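Local coordinates for mandelate racemase/muconate lactonizing protein (Thermobispora bispora, PDB 3VC5) that probably catalyses the magnesium-dependent dehydration of D-glucarate to 5-dehydro-4-deoxy-D-glucarate, as a glucarate dehydratase of the enolase superfamily, at residues N42-Q48 with R421-M427; F35-L40 with W370-Q374; K144-V150 with G394-G398; V92-I98 with C138-Q142. All coordinates share one frame; numbering follows the deposited sequence.

How the interactions relate
Near the N terminus, strand 25-36 runs into interaction 2, where F35-L40 waits for W370-Q374, and N42-Q48 follows at once to be met by R421-M427 in interaction 1. These two loops cross, and they touch through a probable hydrogen bond from H47 ND1 to D37 OD2. Interaction 4 is the first to close, a short loop within the N-terminal domain nested inside both. Interaction 3 then opens from the same helix 123-146, touching interaction 4 at the L397-D140 pair. Interaction 2 closes next, then 3, which crosses it, and last 1, which encloses 3. Interactions 2 and 3 tie the N-terminal domain to the barrel domain; interaction 1 brings helix 423-430 to an N-terminal loop.

Interaction 1 (N42-Q48 with R421-M427); sequences NAAGVHQ and RDDEGYM. With PO4 (phosphate ion), chain B.
N42 ND2 donates to D423 OD2 at 2.8 Å, almost straight at 175° and nearly along the C-O axis of that oxygen. The same carboxylate is held by R421 in a side-on salt bridge: NE and NH2 each take one oxygen, NH2 reaching the syn lone pair of D423 OD2 at 2.7 Å. N42 ND2 and H47 NE2 both donate to O1 of a phosphate ion, NE2 at 2.9 Å, while R421 NH1 and NH2 hold its O3. H47 ND1 is hydrogen-bonded to D37 OD2, which helps orient the ring so that NE2 faces the phosphate. R421 can reach this far because its chain is extended from CG to NE. Replacing D423 with an alanine would probably leave the R421 guanidinium without its carboxylate mate and N42 ND2 without one of its two acceptors. Q48 OE1 accepts from D422 N at 2.8 Å, just before the helix that D422 N-caps. Farther out, V46 CG1 lies 3.5 Å from Y426 CD2, and G45 suits its place since any side chain would strike D423 O. N42, H47 and R421, with the predicted catalytic K211 and H367, surround a phosphate probably taken up from the crystallisation liquor, consistent with a site for an acidic sugar.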
loop_
_atom_site.group_PDB
_atom_site.type_symbol
_atom_site.label_atom_id
_atom_site.label_comp_id
_atom_site.label_asym_id
_atom_site.label_seq_id
_atom_site.Cartn_x
_atom_site.Cartn_y
_atom_site.Cartn_z
ATOM N N ASN A 42 29.047 -17.246 5.568
ATOM C CA ASN A 42 27.815 -16.876 6.239
ATOM C C ASN A 42 27.366 -18.072 7.099
ATOM O O ASN A 42 28.071 -19.093 7.173
ATOM C CB ASN A 42 26.743 -16.438 5.207
ATOM C CG ASN A 42 26.368 -17.555 4.259
ATOM O OD1 ASN A 42 26.566 -18.740 4.571
ATOM N ND2 ASN A 42 25.822 -17.196 3.098
ATOM N N ALA A 43 26.223 -17.952 7.770
ATOM C CA ALA A 43 25.740 -19.038 8.616
ATOM C C ALA A 43 25.526 -20.360 7.863
ATOM O O ALA A 43 25.581 -21.440 8.463
ATOM C CB ALA A 43 24.445 -18.630 9.313
ATOM N N ALA A 44 25.204 -20.270 6.573
ATOM C CA ALA A 44 24.910 -21.448 5.748
ATOM C C ALA A 44 26.133 -22.079 5.064
ATOM O O ALA A 44 26.003 -23.064 4.355
ATOM C CB ALA A 44 23.818 -21.100 4.695
ATOM N N GLY A 45 27.312 -21.489 5.234
ATOM C CA GLY A 45 28.533 -22.044 4.655
ATOM C C GLY A 45 29.356 -20.948 4.015
ATOM O O GLY A 45 29.848 -20.023 4.689
ATOM N N VAL A 46 29.458 -21.014 2.697
ATOM C CA VAL A 46 30.257 -20.025 1.957
ATOM C C VAL A 46 29.671 -19.874 0.567
ATOM O O VAL A 46 29.209 -20.864 -0.012
ATOM C CB VAL A 46 31.750 -20.442 1.935
ATOM C CG1 VAL A 46 31.913 -21.827 1.315
ATOM C CG2 VAL A 46 32.643 -19.395 1.205
ATOM N N HIS A 47 29.671 -18.651 0.024
ATOM C CA HIS A 47 29.180 -18.444 -1.340
ATOM C C HIS A 47 30.015 -19.231 -2.350
ATOM O O HIS A 47 31.238 -19.326 -2.211
ATOM C CB HIS A 47 29.301 -16.965 -1.721
ATOM C CG HIS A 47 28.268 -16.080 -1.097
ATOM N ND1 HIS A 47 27.813 -14.935 -1.712
ATOM C CD2 HIS A 47 27.613 -16.162 0.091
ATOM C CE1 HIS A 47 26.910 -14.349 -0.936
ATOM N NE2 HIS A 47 26.761 -15.084 0.159
ATOM N N GLN A 48 29.342 -19.775 -3.371
ATOM C CA GLN A 48 30.007 -20.516 -4.430
ATOM C C GLN A 48 30.708 -19.559 -5.401
ATOM O O GLN A 48 30.445 -18.362 -5.399
ATOM C CB GLN A 48 29.014 -21.409 -5.166
ATOM C CG GLN A 48 28.559 -22.616 -4.337
ATOM C CD GLN A 48 27.241 -23.168 -4.818
ATOM O OE1 GLN A 48 26.204 -22.494 -4.733
ATOM N NE2 GLN A 48 27.265 -24.394 -5.330
ATOM N N ARG A 421 21.790 -22.539 -6.017
ATOM C CA ARG A 421 22.650 -22.055 -4.951
ATOM C C ARG A 421 22.684 -23.057 -3.808
ATOM O O ARG A 421 21.622 -23.509 -3.325
ATOM C CB ARG A 421 22.159 -20.687 -4.456
ATOM C CG ARG A 421 22.946 -20.205 -3.255
ATOM C CD ARG A 421 22.518 -18.828 -2.807
ATOM N NE ARG A 421 23.254 -18.429 -1.618
ATOM C CZ ARG A 421 23.041 -17.316 -0.912
ATOM N NH1 ARG A 421 22.089 -16.466 -1.263
ATOM N NH2 ARG A 421 23.785 -17.060 0.164
ATOM N N ASP A 422 23.889 -23.388 -3.342
ATOM C CA ASP A 422 24.034 -24.345 -2.251
ATOM C C ASP A 422 25.274 -24.032 -1.390
ATOM O O ASP A 422 26.283 -24.751 -1.449
ATOM C CB ASP A 422 24.058 -25.775 -2.812
ATOM C CG ASP A 422 24.084 -26.857 -1.711
ATOM O OD1 ASP A 422 23.800 -26.556 -0.517
ATOM O OD2 ASP A 422 24.392 -28.024 -2.060
ATOM N N ASP A 423 25.179 -22.977 -0.570
ATOM C CA ASP A 423 26.294 -22.578 0.311
ATOM C C ASP A 423 26.721 -23.720 1.225
ATOM O O ASP A 423 27.902 -23.873 1.518
ATOM C CB ASP A 423 25.917 -21.409 1.233
ATOM C CG ASP A 423 25.466 -20.162 0.484
ATOM O OD1 ASP A 423 25.320 -20.184 -0.750
ATOM O OD2 ASP A 423 25.203 -19.142 1.151
ATOM N N GLU A 424 25.751 -24.496 1.728
ATOM C CA GLU A 424 26.079 -25.544 2.692
ATOM C C GLU A 424 26.813 -26.725 2.053
ATOM O O GLU A 424 27.802 -27.235 2.608
ATOM C CB GLU A 424 24.810 -26.015 3.416
ATOM C CG GLU A 424 25.050 -27.003 4.541
ATOM C CD GLU A 424 23.742 -27.477 5.134
ATOM O OE1 GLU A 424 22.836 -27.870 4.367
ATOM O OE2 GLU A 424 23.592 -27.423 6.362
ATOM N N GLY A 425 26.323 -27.176 0.902
ATOM C CA GLY A 425 26.968 -28.264 0.169
ATOM C C GLY A 425 28.375 -27.881 -0.240
ATOM O O GLY A 425 29.306 -28.706 -0.172
ATOM N N TYR A 426 28.538 -26.631 -0.664
ATOM C CA TYR A 426 29.865 -26.145 -1.049
ATOM C C TYR A 426 30.784 -26.147 0.191
ATOM O O TYR A 426 31.932 -26.642 0.139
ATOM C CB TYR A 426 29.768 -24.758 -1.696
ATOM C CG TYR A 426 31.087 -24.197 -2.212
ATOM C CD1 TYR A 426 31.968 -24.981 -2.958
ATOM C CD2 TYR A 426 31.432 -22.875 -1.959
ATOM C CE1 TYR A 426 33.162 -24.452 -3.435
ATOM C CE2 TYR A 426 32.611 -22.336 -2.430
ATOM C CZ TYR A 426 33.488 -23.138 -3.147
ATOM O OH TYR A 426 34.661 -22.583 -3.630
ATOM N N MET A 427 30.293 -25.645 1.325
ATOM C CA MET A 427 31.125 -25.677 2.531
ATOM C C MET A 427 31.457 -27.120 2.935
ATOM O O MET A 427 32.576 -27.413 3.343
ATOM C CB MET A 427 30.487 -24.959 3.731
ATOM C CG MET A 427 31.341 -25.102 5.009
ATOM S SD MET A 427 32.944 -24.271 4.836
ATOM C CE MET A 427 32.385 -22.587 5.079
HETATM P P PO4 B . 23.836 -13.800 1.658
HETATM O O1 PO4 B . 24.874 -14.666 2.259
HETATM O O2 PO4 B . 24.526 -13.093 0.511
HETATM O O3 PO4 B . 22.711 -14.591 1.137
HETATM O O4 PO4 B . 23.376 -12.879 2.669
HETATM O O HOH W 1 26.498 -20.177 -3.119
#

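Interaction 2 (F35-L40 with W370-Q374); sequences FRDPPL and WQDGQ
R36 O is gripped by two glutamine amides at once: Q374 NE2 at 2.9 Å and Q371 NE2 at 3.0 Å from it, each donor tilted about 19° from the carbonyl plane. Q374 also returns a bond, its OE1 accepting from R36 N through an in-plane lone pair at 2.9 Å, so one primary amide pairs with both polar backbone atoms of R36 as a neighbouring strand would. That is why glutamine fits here, and its extended chain beyond CG brings the amide alongside the backbone. The R36 guanidinium lies stacked on this amide, with OE1 over its centre. Q371 spends its second N-H on D37 OD1, met from above the carboxylate plane, while D37 OD2 is hydrogen-bonded to H47 ND1; Q371 CG rests 3.4 Å from F35 CE1. This loop of the (β/α)-barrel domain lies between helix 344-355 and strand 388-390, and the contact joins it to the end of strand 25-36 in the N-terminal capping domain; Q371 to Q374 make a type I' turn in which G373 suits the positive phi. Farther along the segment, L40 and P38 pack against the W370 indole. L40 CD2 sits over the six-membered ring in a CH-pi contact, 3.9 Å from its centroid, and W370 NE1 donates to Y167 O.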
loop_
_atom_site.group_PDB
_atom_site.type_symbol
_atom_site.label_atom_id
_atom_site.label_comp_id
_atom_site.label_asym_id
_atom_site.label_seq_id
_atom_site.Cartn_x
_atom_site.Cartn_y
_atom_site.Cartn_z
ATOM N N PHE A 35 27.716 -15.161 -12.739
ATOM C CA PHE A 35 28.838 -14.218 -12.643
ATOM C C PHE A 35 29.674 -14.558 -11.403
ATOM O O PHE A 35 29.219 -15.311 -10.538
ATOM C CB PHE A 35 28.336 -12.770 -12.633
ATOM C CG PHE A 35 27.190 -12.543 -11.678
ATOM C CD1 PHE A 35 27.452 -12.243 -10.328
ATOM C CD2 PHE A 35 25.863 -12.582 -12.136
ATOM C CE1 PHE A 35 26.368 -12.048 -9.409
ATOM C CE2 PHE A 35 24.801 -12.376 -11.263
ATOM C CZ PHE A 35 25.053 -12.100 -9.899
ATOM N N ARG A 36 30.908 -14.054 -11.346
ATOM C CA ARG A 36 31.864 -14.448 -10.311
ATOM C C ARG A 36 31.497 -13.834 -8.977
ATOM O O ARG A 36 31.040 -12.662 -8.918
ATOM C CB ARG A 36 33.276 -13.988 -10.712
ATOM C CG ARG A 36 33.778 -14.708 -11.954
ATOM C CD ARG A 36 35.159 -14.214 -12.396
ATOM N NE ARG A 36 35.213 -12.747 -12.497
ATOM C CZ ARG A 36 34.856 -12.040 -13.571
ATOM N NH1 ARG A 36 34.427 -12.653 -14.675
ATOM N NH2 ARG A 36 34.937 -10.711 -13.544
ATOM N N ASP A 37 31.698 -14.605 -7.903
ATOM C CA ASP A 37 31.410 -14.136 -6.559
ATOM C C ASP A 37 32.557 -14.619 -5.670
ATOM O O ASP A 37 32.971 -15.760 -5.801
ATOM C CB ASP A 37 30.122 -14.821 -6.065
ATOM C CG ASP A 37 29.448 -14.074 -4.915
ATOM O OD1 ASP A 37 29.708 -12.876 -4.724
ATOM O OD2 ASP A 37 28.612 -14.694 -4.216
ATOM N N PRO A 38 33.053 -13.767 -4.756
ATOM C CA PRO A 38 34.117 -14.233 -3.830
ATOM C C PRO A 38 33.592 -15.225 -2.786
ATOM O O PRO A 38 32.369 -15.428 -2.686
ATOM C CB PRO A 38 34.584 -12.931 -3.148
ATOM C CG PRO A 38 34.073 -11.804 -4.003
ATOM C CD PRO A 38 32.769 -12.325 -4.586
ATOM N N PRO A 39 34.505 -15.838 -1.997
ATOM C CA PRO A 39 34.134 -16.853 -0.991
ATOM C C PRO A 39 33.662 -16.176 0.313
ATOM O O PRO A 39 34.318 -16.242 1.366
ATOM C CB PRO A 39 35.439 -17.652 -0.797
ATOM C CG PRO A 39 36.520 -16.648 -1.092
ATOM C CD PRO A 39 35.961 -15.814 -2.243
ATOM N N LEU A 40 32.505 -15.531 0.214
ATOM C CA LEU A 40 31.889 -14.832 1.322
ATOM C C LEU A 40 31.246 -15.855 2.279
ATOM O O LEU A 40 30.438 -16.693 1.872
ATOM C CB LEU A 40 30.842 -13.859 0.776
ATOM C CG LEU A 40 31.322 -12.902 -0.310
ATOM C CD1 LEU A 40 30.164 -11.965 -0.783
ATOM C CD2 LEU A 40 32.532 -12.097 0.118
ATOM N N TRP A 370 31.027 -6.584 -4.261
ATOM C CA TRP A 370 31.559 -7.942 -4.374
ATOM C C TRP A 370 31.519 -8.437 -5.804
ATOM O O TRP A 370 32.259 -9.375 -6.164
ATOM C CB TRP A 370 30.739 -8.896 -3.458
ATOM C CG TRP A 370 30.936 -8.458 -2.009
ATOM C CD1 TRP A 370 29.986 -7.988 -1.158
ATOM C CD2 TRP A 370 32.184 -8.417 -1.279
ATOM N NE1 TRP A 370 30.555 -7.660 0.064
ATOM C CE2 TRP A 370 31.904 -7.901 0.003
ATOM C CE3 TRP A 370 33.514 -8.740 -1.602
ATOM C CZ2 TRP A 370 32.900 -7.744 0.983
ATOM C CZ3 TRP A 370 34.496 -8.575 -0.635
ATOM C CH2 TRP A 370 34.190 -8.078 0.633
ATOM N N GLN A 371 30.628 -7.840 -6.609
ATOM C CA GLN A 371 30.530 -8.245 -8.010
ATOM C C GLN A 371 31.585 -7.534 -8.866
ATOM O O GLN A 371 31.720 -7.822 -10.048
ATOM C CB GLN A 371 29.113 -8.024 -8.537
ATOM C CG GLN A 371 28.288 -9.329 -8.504
ATOM C CD GLN A 371 28.403 -10.034 -7.155
ATOM O OE1 GLN A 371 27.770 -9.606 -6.166
ATOM N NE2 GLN A 371 29.225 -11.096 -7.091
ATOM N N ASP A 372 32.337 -6.658 -8.255
ATOM C CA ASP A 372 33.495 -6.014 -8.887
ATOM C C ASP A 372 33.293 -5.549 -10.327
ATOM O O ASP A 372 34.117 -5.776 -11.175
ATOM C CB ASP A 372 34.702 -6.912 -8.761
ATOM C CG ASP A 372 36.014 -6.145 -8.686
ATOM O OD1 ASP A 372 36.042 -4.972 -8.361
ATOM O OD2 ASP A 372 36.995 -6.748 -9.019
ATOM N N GLY A 373 32.197 -4.865 -10.552
ATOM C CA GLY A 373 31.926 -4.197 -11.818
ATOM C C GLY A 373 31.218 -5.049 -12.843
ATOM O O GLY A 373 30.822 -4.528 -13.894
ATOM N N GLN A 374 31.012 -6.342 -12.554
ATOM C CA GLN A 374 30.270 -7.192 -13.515
ATOM C C GLN A 374 28.836 -6.676 -13.667
ATOM O O GLN A 374 28.166 -6.396 -12.669
ATOM C CB GLN A 374 30.223 -8.655 -13.049
ATOM C CG GLN A 374 31.594 -9.336 -12.949
ATOM C CD GLN A 374 31.538 -10.662 -12.240
ATOM O OE1 GLN A 374 31.559 -11.727 -12.871
ATOM N NE2 GLN A 374 31.455 -10.615 -10.916
HETATM O O HOH W 2 33.472 -10.896 -8.098
HETATM O O HOH W 3 27.802 -11.181 -3.772
#

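Interaction 3 (K144-V150 with G394-G398); sequences KAAGRPV and GPGLG
G396 and P149 form a single beta bridge that joins the segment leaving helix 123-146 to a type II' turn, P395 to G398, in the C-terminal domain of this enolase-superfamily fold. Two backbone bonds make it: G396 N donates to R148 O at 2.8 Å, and V150 N to G396 O at 2.9 Å. Both donors come from well above the plane of the carbonyl they meet, so neither bond lies on a lone pair. Beside them P149 CA approaches G396 O in a weaker CA-H...O contact.

The tight part is the buried side, where V150 packs on the backbone of G396 and meets the end of L397. V150 CG2 stands 3.5 Å from G396 C, and it also touches L397 CD2 at 4.0 Å. A small branched residue fits here because CG2 can rest against the backbone of a residue with no side chain. G396 itself has positive phi, and a side chain on it would lie close to K144 CG. L397 is further anchored through its N to D140 OD1 on helix 123-146 and through its O to H352.

The solvent side is looser. P395 sits exposed, with its CB 3.9 Å from K144 CA and about as far from G147 C, while the K144 chain runs away to T65 O. G147, whose positive phi suits glycine, is the C-prime residue of the Schellman motif that ends the helix, and it turns the chain toward P149. R148 NH2 forms salt bridges with D152 OD2 and with D91 OD2 of the second subunit. P149 CB lies 4.0 Å from G394 O.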
loop_
_atom_site.group_PDB
_atom_site.type_symbol
_atom_site.label_atom_id
_atom_site.label_comp_id
_atom_site.label_asym_id
_atom_site.label_seq_id
_atom_site.Cartn_x
_atom_site.Cartn_y
_atom_site.Cartn_z
ATOM N N LYS A 144 8.981 4.369 -19.461
ATOM C CA LYS A 144 9.408 4.770 -20.815
ATOM C C LYS A 144 8.251 5.385 -21.608
ATOM O O LYS A 144 8.429 6.378 -22.341
ATOM C CB LYS A 144 10.001 3.597 -21.583
ATOM C CG LYS A 144 11.316 3.107 -20.988
ATOM C CD LYS A 144 11.910 1.983 -21.827
ATOM C CE LYS A 144 13.174 1.390 -21.188
ATOM N NZ LYS A 144 13.753 0.350 -22.044
ATOM N N ALA A 145 7.065 4.802 -21.470
ATOM C CA ALA A 145 5.918 5.322 -22.219
ATOM C C ALA A 145 5.589 6.742 -21.754
ATOM O O ALA A 145 5.181 7.579 -22.556
ATOM C CB ALA A 145 4.684 4.400 -22.082
ATOM N N ALA A 146 5.770 7.006 -20.455
ATOM C CA ALA A 146 5.401 8.287 -19.861
ATOM C C ALA A 146 6.575 9.272 -19.914
ATOM O O ALA A 146 6.416 10.465 -19.585
ATOM C CB ALA A 146 4.907 8.084 -18.420
ATOM N N GLY A 147 7.746 8.787 -20.353
ATOM C CA GLY A 147 8.981 9.592 -20.295
ATOM C C GLY A 147 9.390 9.938 -18.862
ATOM O O GLY A 147 9.997 10.965 -18.625
ATOM N N ARG A 148 9.057 9.079 -17.903
ATOM C CA ARG A 148 9.312 9.374 -16.481
ATOM C C ARG A 148 10.099 8.242 -15.825
ATOM O O ARG A 148 9.962 7.086 -16.233
ATOM C CB ARG A 148 7.995 9.525 -15.692
ATOM C CG ARG A 148 6.880 10.360 -16.367
ATOM C CD ARG A 148 7.304 11.772 -16.591
ATOM N NE ARG A 148 7.574 12.392 -15.312
ATOM C CZ ARG A 148 7.261 13.641 -14.974
ATOM N NH1 ARG A 148 6.642 14.471 -15.805
ATOM N NH2 ARG A 148 7.570 14.044 -13.766
ATOM N N PRO A 149 10.905 8.556 -14.796
ATOM C CA PRO A 149 11.561 7.486 -14.038
ATOM C C PRO A 149 10.529 6.644 -13.308
ATOM O O PRO A 149 9.429 7.131 -12.984
ATOM C CB PRO A 149 12.388 8.248 -12.993
ATOM C CG PRO A 149 11.691 9.592 -12.848
ATOM C CD PRO A 149 11.167 9.891 -14.227
ATOM N N VAL A 150 10.862 5.391 -13.039
ATOM C CA VAL A 150 9.959 4.511 -12.268
ATOM C C VAL A 150 9.581 5.173 -10.925
ATOM O O VAL A 150 8.452 5.006 -10.457
ATOM C CB VAL A 150 10.607 3.112 -12.079
ATOM C CG1 VAL A 150 9.890 2.288 -10.983
ATOM C CG2 VAL A 150 10.497 2.354 -13.417
ATOM N N GLY A 394 17.174 8.962 -16.668
ATOM C CA GLY A 394 16.431 8.468 -17.826
ATOM C C GLY A 394 15.023 8.026 -17.459
ATOM O O GLY A 394 14.684 7.919 -16.264
ATOM N N PRO A 395 14.179 7.786 -18.481
ATOM C CA PRO A 395 12.830 7.229 -18.314
ATOM C C PRO A 395 12.902 5.770 -17.878
ATOM O O PRO A 395 13.909 5.101 -18.118
ATOM C CB PRO A 395 12.246 7.273 -19.727
ATOM C CG PRO A 395 13.431 7.349 -20.628
ATOM C CD PRO A 395 14.440 8.175 -19.874
ATOM N N GLY A 396 11.843 5.270 -17.252
ATOM C CA GLY A 396 11.841 3.886 -16.809
ATOM C C GLY A 396 12.858 3.693 -15.701
ATOM O O GLY A 396 13.024 4.569 -14.843
ATOM N N LEU A 397 13.520 2.542 -15.682
ATOM C CA LEU A 397 14.538 2.276 -14.659
ATOM C C LEU A 397 15.778 3.138 -14.854
ATOM O O LEU A 397 16.567 3.325 -13.923
ATOM C CB LEU A 397 14.928 0.792 -14.658
ATOM C CG LEU A 397 13.886 -0.192 -14.118
ATOM C CD1 LEU A 397 14.322 -1.629 -14.444
ATOM C CD2 LEU A 397 13.660 0.015 -12.599
ATOM N N GLY A 398 15.954 3.648 -16.061
ATOM C CA GLY A 398 17.110 4.509 -16.383
ATOM C C GLY A 398 18.344 3.685 -16.726
ATOM O O GLY A 398 19.467 4.187 -16.663
#

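Interaction 4 (V92-I98 with C138-Q142)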
loop_
_atom_site.group_PDB
_atom_site.type_symbol
_atom_site.label_atom_id
_atom_site.label_comp_id
_atom_site.label_asym_id
_atom_site.label_seq_id
_atom_site.Cartn_x
_atom_site.Cartn_y
_atom_site.Cartn_z
ATOM N N VAL A 92 0.746 -4.146 -20.212
ATOM C CA VAL A 92 1.762 -3.856 -19.174
ATOM C C VAL A 92 1.251 -3.014 -17.986
ATOM O O VAL A 92 1.941 -2.902 -16.962
ATOM C CB VAL A 92 3.039 -3.169 -19.749
ATOM C CG1 VAL A 92 3.747 -4.061 -20.789
ATOM C CG2 VAL A 92 2.720 -1.771 -20.316
ATOM N N TYR A 93 0.063 -2.405 -18.105
ATOM C CA TYR A 93 -0.553 -1.716 -16.961
ATOM C C TYR A 93 -1.376 -2.700 -16.151
ATOM O O TYR A 93 -1.775 -2.389 -15.017
ATOM C CB TYR A 93 -1.467 -0.557 -17.412
ATOM C CG TYR A 93 -0.699 0.574 -18.039
ATOM C CD1 TYR A 93 -0.240 1.636 -17.273
ATOM C CD2 TYR A 93 -0.409 0.567 -19.406
ATOM C CE1 TYR A 93 0.497 2.696 -17.856
ATOM C CE2 TYR A 93 0.322 1.597 -19.988
ATOM C CZ TYR A 93 0.775 2.653 -19.211
ATOM O OH TYR A 93 1.494 3.674 -19.808
ATOM N N ALA A 94 -1.649 -3.868 -16.726
ATOM C CA ALA A 94 -2.578 -4.820 -16.068
ATOM C C ALA A 94 -1.856 -5.714 -15.068
ATOM O O ALA A 94 -1.827 -6.943 -15.221
ATOM C CB ALA A 94 -3.300 -5.664 -17.102
ATOM N N LEU A 95 -1.295 -5.084 -14.028
ATOM C CA LEU A 95 -0.455 -5.793 -13.076
ATOM C C LEU A 95 -1.251 -6.802 -12.268
ATOM O O LEU A 95 -0.727 -7.871 -11.969
ATOM C CB LEU A 95 0.262 -4.838 -12.137
ATOM C CG LEU A 95 1.313 -3.951 -12.795
ATOM C CD1 LEU A 95 1.966 -3.015 -11.741
ATOM C CD2 LEU A 95 2.340 -4.780 -13.528
ATOM N N HIS A 96 -2.494 -6.480 -11.909
ATOM C CA HIS A 96 -3.320 -7.454 -11.186
ATOM C C HIS A 96 -3.568 -8.694 -12.039
ATOM O O HIS A 96 -3.497 -9.822 -11.551
ATOM C CB HIS A 96 -4.658 -6.851 -10.719
ATOM C CG HIS A 96 -4.524 -5.720 -9.743
ATOM N ND1 HIS A 96 -3.773 -5.806 -8.588
ATOM C CD2 HIS A 96 -5.051 -4.470 -9.757
ATOM C CE1 HIS A 96 -3.841 -4.656 -7.934
ATOM N NE2 HIS A 96 -4.608 -3.827 -8.622
ATOM N N ARG A 97 -3.862 -8.487 -13.322
ATOM C CA ARG A 97 -4.097 -9.603 -14.223
ATOM C C ARG A 97 -2.823 -10.436 -14.437
ATOM O O ARG A 97 -2.869 -11.665 -14.476
ATOM C CB ARG A 97 -4.622 -9.073 -15.553
ATOM C CG ARG A 97 -5.304 -10.100 -16.396
ATOM C CD ARG A 97 -6.145 -9.452 -17.533
ATOM N NE ARG A 97 -6.747 -10.482 -18.367
ATOM C CZ ARG A 97 -7.194 -10.288 -19.604
ATOM N NH1 ARG A 97 -7.099 -9.094 -20.162
ATOM N NH2 ARG A 97 -7.731 -11.293 -20.284
ATOM N N ILE A 98 -1.689 -9.763 -14.618
ATOM C CA ILE A 98 -0.421 -10.474 -14.749
ATOM C C ILE A 98 -0.114 -11.281 -13.476
ATOM O O ILE A 98 0.328 -12.435 -13.534
ATOM C CB ILE A 98 0.734 -9.474 -15.083
ATOM C CG1 ILE A 98 0.527 -8.909 -16.488
ATOM C CG2 ILE A 98 2.121 -10.129 -14.920
ATOM C CD1 ILE A 98 1.389 -7.681 -16.788
ATOM N N CYS A 138 7.560 -4.357 -16.392
ATOM C CA CYS A 138 6.351 -3.626 -16.808
ATOM C C CYS A 138 6.432 -2.168 -16.324
ATOM O O CYS A 138 6.013 -1.247 -17.028
ATOM C CB CYS A 138 5.068 -4.321 -16.275
ATOM S SG CYS A 138 4.718 -5.816 -17.200
ATOM N N LEU A 139 6.942 -1.935 -15.109
ATOM C CA LEU A 139 7.096 -0.558 -14.647
ATOM C C LEU A 139 8.148 0.176 -15.477
ATOM O O LEU A 139 7.997 1.383 -15.760
ATOM C CB LEU A 139 7.472 -0.510 -13.152
ATOM C CG LEU A 139 6.392 -1.068 -12.208
ATOM C CD1 LEU A 139 6.974 -1.017 -10.772
ATOM C CD2 LEU A 139 5.133 -0.190 -12.292
ATOM N N ASP A 140 9.219 -0.528 -15.850
ATOM C CA ASP A 140 10.256 0.078 -16.734
ATOM C C ASP A 140 9.560 0.588 -18.008
ATOM O O ASP A 140 9.739 1.743 -18.417
ATOM C CB ASP A 140 11.342 -0.995 -17.021
ATOM C CG ASP A 140 12.595 -0.463 -17.689
ATOM O OD1 ASP A 140 12.846 0.770 -17.713
ATOM O OD2 ASP A 140 13.356 -1.344 -18.183
ATOM N N ILE A 141 8.725 -0.254 -18.603
ATOM C CA ILE A 141 7.982 0.103 -19.823
ATOM C C ILE A 141 6.987 1.253 -19.587
ATOM O O ILE A 141 6.903 2.189 -20.398
ATOM C CB ILE A 141 7.265 -1.114 -20.403
ATOM C CG1 ILE A 141 8.288 -2.125 -20.980
ATOM C CG2 ILE A 141 6.301 -0.687 -21.526
ATOM C CD1 ILE A 141 7.728 -3.564 -21.138
ATOM N N GLN A 142 6.218 1.192 -18.499
ATOM C CA GLN A 142 5.315 2.303 -18.183
ATOM C C GLN A 142 6.070 3.626 -18.047
ATOM O O GLN A 142 5.609 4.667 -18.524
ATOM C CB GLN A 142 4.535 2.034 -16.900
ATOM C CG GLN A 142 3.560 0.891 -16.965
ATOM C CD GLN A 142 2.801 0.753 -15.659
ATOM O OE1 GLN A 142 2.620 1.746 -14.905
ATOM N NE2 GLN A 142 2.377 -0.468 -15.354
HETATM O O HOH W 4 2.951 5.423 -18.489
HETATM O O HOH W 5 -0.353 -0.505 -13.547
#
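C138 meets V92, L95 and I98 at the start of this line along helix 123-146. Its small side chain accepts close neighbours: CB lies 3.5 Å from V92 O and near L95 CD2, and SG meets I98 CD1 at 3.8 Å and V92 CB. One residue on, L139 CD2 comes to 4.3 Å from L95 CD1. I141, a turn after C138, sets its CG2 3.9 Å from V92 CG2, the two side chains crossing at about a right angle; branched residues suit such a buried face, which strand 50-60 also borders. Q142 closes the series. With CG anti to the carbonyl carbon (chi1 -66°) and an extended chain, it lays its amide over the Y93 ring, planes 24° apart, CG above one face and offset toward the rim. The amide end then donates from NE2 to V92 O at 2.9 Å. A leucine in place of Q142 would probably leave V92 O without this hydrogen-bond donor. Thus Q142, within the buried contact, gives V92 O its donor, while waters tie Y93 OH to Q142 O and Y93 O to Q142 NE2, and apolar contacts join helix 123-146 to the start of helix 95-106 (L95, I98) and to V92 in the loop before it.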